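Side-chain contact in DNA translocase coupling protein (PDB 6O1W), which probably binds ATP and DNA as an FtsK/SpoIIIE-family translocase, coupling ATP use to DNA transfer during plasmid conjugation: residues T40-I45 with T335-A340. Sequence-based numbering, arbitrary orientation.
Sequences TRIDEI and TVQFQA. With BGC (beta-D-glucopyranose), chain D.
Gln337 rests its CB on the backbone of Thr40, where the turn leading into strand 43-48 of the small antiparallel sheet meets strand 334-340 of the large mixed sheet. The tight part is here: CB of Gln337 lies 3.6 Å from Thr40 O, and CB of Gln337 is 4.3 Å from CB of Thr40. With CG anti to the backbone N (chi1 -177°) and the chain extended beyond it, Gln337 reaches past Thr40 to Ile42, whose side chain it meets at about a right angle. The side chain also touches Met88, Ile94 and Pro321; a long, unbranched residue suits this place because it can span from the strand to Ile42.

Thr40 suits the turn because its hydroxyl accepts a weak bond from Ile42 N (3.3 Å), while its methyl CG2 stands 4.0 Å from Thr335 O; its side chain also touches Leu328. Thr335 turns its own hydroxyl to Asn314.

From Ile42 onward the segment diverges from 335-340, and a bound glucose meets it. There the sugar's O6 donates to Ile42 O (2.7 Å) and its O1 to Glu44 OE2 (2.8 Å), while Asp37, Lys318 and Asp319 also hydrogen-bond the sugar. With only 182 Å² buried, the chemistry implies a small, buried junction of two sheets in which Gln337 packs on Thr40, with no clear hydrogen bond to fix its geometry.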
ATOM      1  N   THR A  40       4.679  12.187  -4.973  1.00 33.56           N
ATOM      2  CA  THR A  40       3.572  11.704  -5.816  1.00 32.97           C
ATOM      3  C   THR A  40       3.650  12.173  -7.255  1.00 37.63           C
ATOM      4  O   THR A  40       3.019  11.567  -8.117  1.00 38.57           O
ATOM      5  CB  THR A  40       2.203  12.057  -5.225  1.00 37.35           C
ATOM      6  OG1 THR A  40       1.984  13.468  -5.359  1.00 34.64           O
ATOM      7  CG2 THR A  40       2.057  11.639  -3.757  1.00 36.01           C
ATOM      8  N   ARG A  41       4.367  13.282  -7.511  1.00 35.21           N
ATOM      9  CA  ARG A  41       4.522  13.934  -8.821  1.00 35.23           C
ATOM     10  C   ARG A  41       3.172  14.508  -9.320  1.00 39.60           C
ATOM     11  O   ARG A  41       2.938  14.649 -10.522  1.00 39.43           O
ATOM     12  CB  ARG A  41       5.228  13.030  -9.854  1.00 34.76           C
ATOM     13  CG  ARG A  41       6.668  12.692  -9.460  1.00 36.76           C
ATOM     14  CD  ARG A  41       7.692  13.374 -10.350  1.00 48.86           C
ATOM     15  NE  ARG A  41       8.598  12.393 -10.953  1.00 67.77           N
ATOM     16  CZ  ARG A  41       8.905  12.333 -12.248  1.00 77.72           C
ATOM     17  NH1 ARG A  41       8.403  13.221 -13.100  1.00 57.12           N
ATOM     18  NH2 ARG A  41       9.729  11.394 -12.697  1.00 64.21           N
ATOM     19  N   ILE A  42       2.303  14.868  -8.370  1.00 35.88           N
ATOM     20  CA  ILE A  42       1.004  15.483  -8.657  1.00 35.53           C
ATOM     21  C   ILE A  42       1.204  16.965  -8.334  1.00 39.46           C
ATOM     22  O   ILE A  42       1.694  17.281  -7.241  1.00 38.39           O
ATOM     23  CB  ILE A  42      -0.160  14.877  -7.818  1.00 37.38           C
ATOM     24  CG1 ILE A  42      -0.345  13.375  -8.103  1.00 37.32           C
ATOM     25  CG2 ILE A  42      -1.480  15.651  -8.068  1.00 37.76           C
ATOM     26  CD1 ILE A  42      -1.164  12.608  -6.962  1.00 34.58           C
ATOM     27  N   ASP A  43       0.822  17.842  -9.284  1.00 34.06           N
ATOM     28  CA  ASP A  43       0.929  19.298  -9.218  1.00 34.71           C
ATOM     29  C   ASP A  43      -0.413  19.966  -8.975  1.00 38.35           C
ATOM     30  O   ASP A  43      -1.435  19.461  -9.402  1.00 39.66           O
ATOM     31  CB  ASP A  43       1.519  19.852 -10.543  1.00 36.95           C
ATOM     32  CG  ASP A  43       2.834  19.209 -10.977  1.00 53.20           C
ATOM     33  OD1 ASP A  43       3.832  19.346 -10.246  1.00 56.34           O
ATOM     34  OD2 ASP A  43       2.859  18.571 -12.046  1.00 59.20           O
ATOM     35  N   GLU A  44      -0.396  21.123  -8.332  1.00 34.65           N
ATOM     36  CA  GLU A  44      -1.558  21.963  -8.092  1.00 34.81           C
ATOM     37  C   GLU A  44      -1.251  23.283  -8.810  1.00 39.19           C
ATOM     38  O   GLU A  44      -0.307  23.999  -8.434  1.00 38.40           O
ATOM     39  CB  GLU A  44      -1.792  22.167  -6.585  1.00 36.03           C
ATOM     40  CG  GLU A  44      -3.077  22.908  -6.260  1.00 43.49           C
ATOM     41  CD  GLU A  44      -3.095  23.527  -4.872  1.00 63.35           C
ATOM     42  OE1 GLU A  44      -2.388  24.540  -4.661  1.00 57.14           O
ATOM     43  OE2 GLU A  44      -3.822  23.004  -3.997  1.00 50.05           O
ATOM     44  N   ILE A  45      -1.969  23.530  -9.923  1.00 34.64           N
ATOM     45  CA  ILE A  45      -1.773  24.725 -10.727  1.00 34.29           C
ATOM     46  C   ILE A  45      -2.973  25.622 -10.545  1.00 39.88           C
ATOM     47  O   ILE A  45      -4.103  25.209 -10.813  1.00 39.69           O
ATOM     48  CB  ILE A  45      -1.467  24.443 -12.217  1.00 36.58           C
ATOM     49  CG1 ILE A  45      -0.576  23.186 -12.410  1.00 35.79           C
ATOM     50  CG2 ILE A  45      -0.827  25.673 -12.859  1.00 36.22           C
ATOM     51  CD1 ILE A  45      -0.634  22.606 -13.884  1.00 35.26           C
ATOM     52  N   THR A 335       6.324   9.698   0.832  1.00 36.12           N
ATOM     53  CA  THR A 335       5.132   9.072   0.243  1.00 35.76           C
ATOM     54  C   THR A 335       5.262   9.153  -1.266  1.00 38.40           C
ATOM     55  O   THR A 335       5.319  10.248  -1.802  1.00 38.90           O
ATOM     56  CB  THR A 335       3.814   9.748   0.732  1.00 37.10           C
ATOM     57  OG1 THR A 335       3.755   9.734   2.151  1.00 30.65           O
ATOM     58  CG2 THR A 335       2.556   9.058   0.179  1.00 31.80           C
ATOM     59  N   VAL A 336       5.316   8.014  -1.950  1.00 34.43           N
ATOM     60  CA  VAL A 336       5.448   8.020  -3.415  1.00 33.89           C
ATOM     61  C   VAL A 336       4.268   7.321  -4.084  1.00 35.11           C
ATOM     62  O   VAL A 336       3.677   6.409  -3.504  1.00 35.04           O
ATOM     63  CB  VAL A 336       6.826   7.482  -3.937  1.00 37.36           C
ATOM     64  CG1 VAL A 336       8.005   8.178  -3.251  1.00 36.39           C
ATOM     65  CG2 VAL A 336       6.933   5.972  -3.800  1.00 37.16           C
ATOM     66  N   GLN A 337       3.958   7.715  -5.315  1.00 28.19           N
ATOM     67  CA  GLN A 337       2.893   7.100  -6.083  1.00 28.03           C
ATOM     68  C   GLN A 337       3.500   5.925  -6.874  1.00 32.58           C
ATOM     69  O   GLN A 337       4.619   6.022  -7.371  1.00 33.16           O
ATOM     70  CB  GLN A 337       2.256   8.170  -7.037  1.00 29.34           C
ATOM     71  CG  GLN A 337       1.083   7.654  -7.846  1.00 36.04           C
ATOM     72  CD  GLN A 337       0.367   8.661  -8.734  1.00 44.16           C
ATOM     73  OE1 GLN A 337       0.699   9.851  -8.885  1.00 33.48           O
ATOM     74  NE2 GLN A 337      -0.650   8.179  -9.359  1.00 34.79           N
ATOM     75  N   PHE A 338       2.776   4.809  -6.974  1.00 29.37           N
ATOM     76  CA  PHE A 338       3.221   3.664  -7.759  1.00 27.92           C
ATOM     77  C   PHE A 338       2.019   2.877  -8.255  1.00 31.79           C
ATOM     78  O   PHE A 338       0.942   2.966  -7.643  1.00 30.39           O
ATOM     79  CB  PHE A 338       4.157   2.722  -6.933  1.00 28.37           C
ATOM     80  CG  PHE A 338       3.471   1.750  -6.000  1.00 28.09           C
ATOM     81  CD1 PHE A 338       2.989   2.171  -4.764  1.00 29.97           C
ATOM     82  CD2 PHE A 338       3.346   0.403  -6.338  1.00 29.09           C
ATOM     83  CE1 PHE A 338       2.395   1.261  -3.877  1.00 29.28           C
ATOM     84  CE2 PHE A 338       2.739  -0.500  -5.461  1.00 31.33           C
ATOM     85  CZ  PHE A 338       2.248  -0.062  -4.242  1.00 28.26           C
ATOM     86  N   GLN A 339       2.241   2.053  -9.317  1.00 28.14           N
ATOM     87  CA  GLN A 339       1.262   1.129  -9.874  1.00 29.24           C
ATOM     88  C   GLN A 339       1.579  -0.246  -9.321  1.00 31.84           C
ATOM     89  O   GLN A 339       2.660  -0.772  -9.557  1.00 31.56           O
ATOM     90  CB  GLN A 339       1.334   1.076 -11.423  1.00 31.23           C
ATOM     91  CG  GLN A 339       0.208   0.246 -12.098  1.00 35.83           C
ATOM     92  CD  GLN A 339      -1.200   0.760 -11.840  1.00 41.06           C
ATOM     93  OE1 GLN A 339      -1.434   1.952 -11.615  1.00 32.11           O
ATOM     94  NE2 GLN A 339      -2.186  -0.138 -11.856  1.00 33.78           N
ATOM     95  N   ALA A 340       0.630  -0.829  -8.615  1.00 29.56           N
ATOM     96  CA  ALA A 340       0.745  -2.150  -8.023  1.00 30.15           C
ATOM     97  C   ALA A 340       0.546  -3.215  -9.072  1.00 36.29           C
ATOM     98  O   ALA A 340      -0.258  -3.036  -9.983  1.00 36.22           O
ATOM     99  CB  ALA A 340      -0.307  -2.316  -6.931  1.00 30.77           C
TER
HETATM  100  C2  BGC D 502      -2.783  18.749  -2.034  1.00 53.63           C
HETATM  101  C3  BGC D 502      -1.466  18.343  -1.375  1.00 52.14           C
HETATM  102  C4  BGC D 502      -0.341  18.276  -2.404  1.00 52.83           C
HETATM  103  C5  BGC D 502      -0.281  19.571  -3.212  1.00 51.38           C
HETATM  104  C6  BGC D 502       0.709  19.523  -4.353  1.00 49.05           C
HETATM  105  C1  BGC D 502      -2.607  20.018  -2.860  1.00 54.67           C
HETATM  106  O1  BGC D 502      -3.790  20.268  -3.537  1.00 55.92           O
HETATM  107  O2  BGC D 502      -3.794  18.983  -1.061  1.00 57.08           O
HETATM  108  O3  BGC D 502      -1.615  17.068  -0.755  1.00 49.75           O
HETATM  109  O4  BGC D 502       0.915  18.019  -1.778  1.00 53.49           O
HETATM  110  O5  BGC D 502      -1.560  19.829  -3.806  1.00 52.79           O
HETATM  111  O6  BGC D 502       0.294  18.610  -5.364  1.00 47.04           O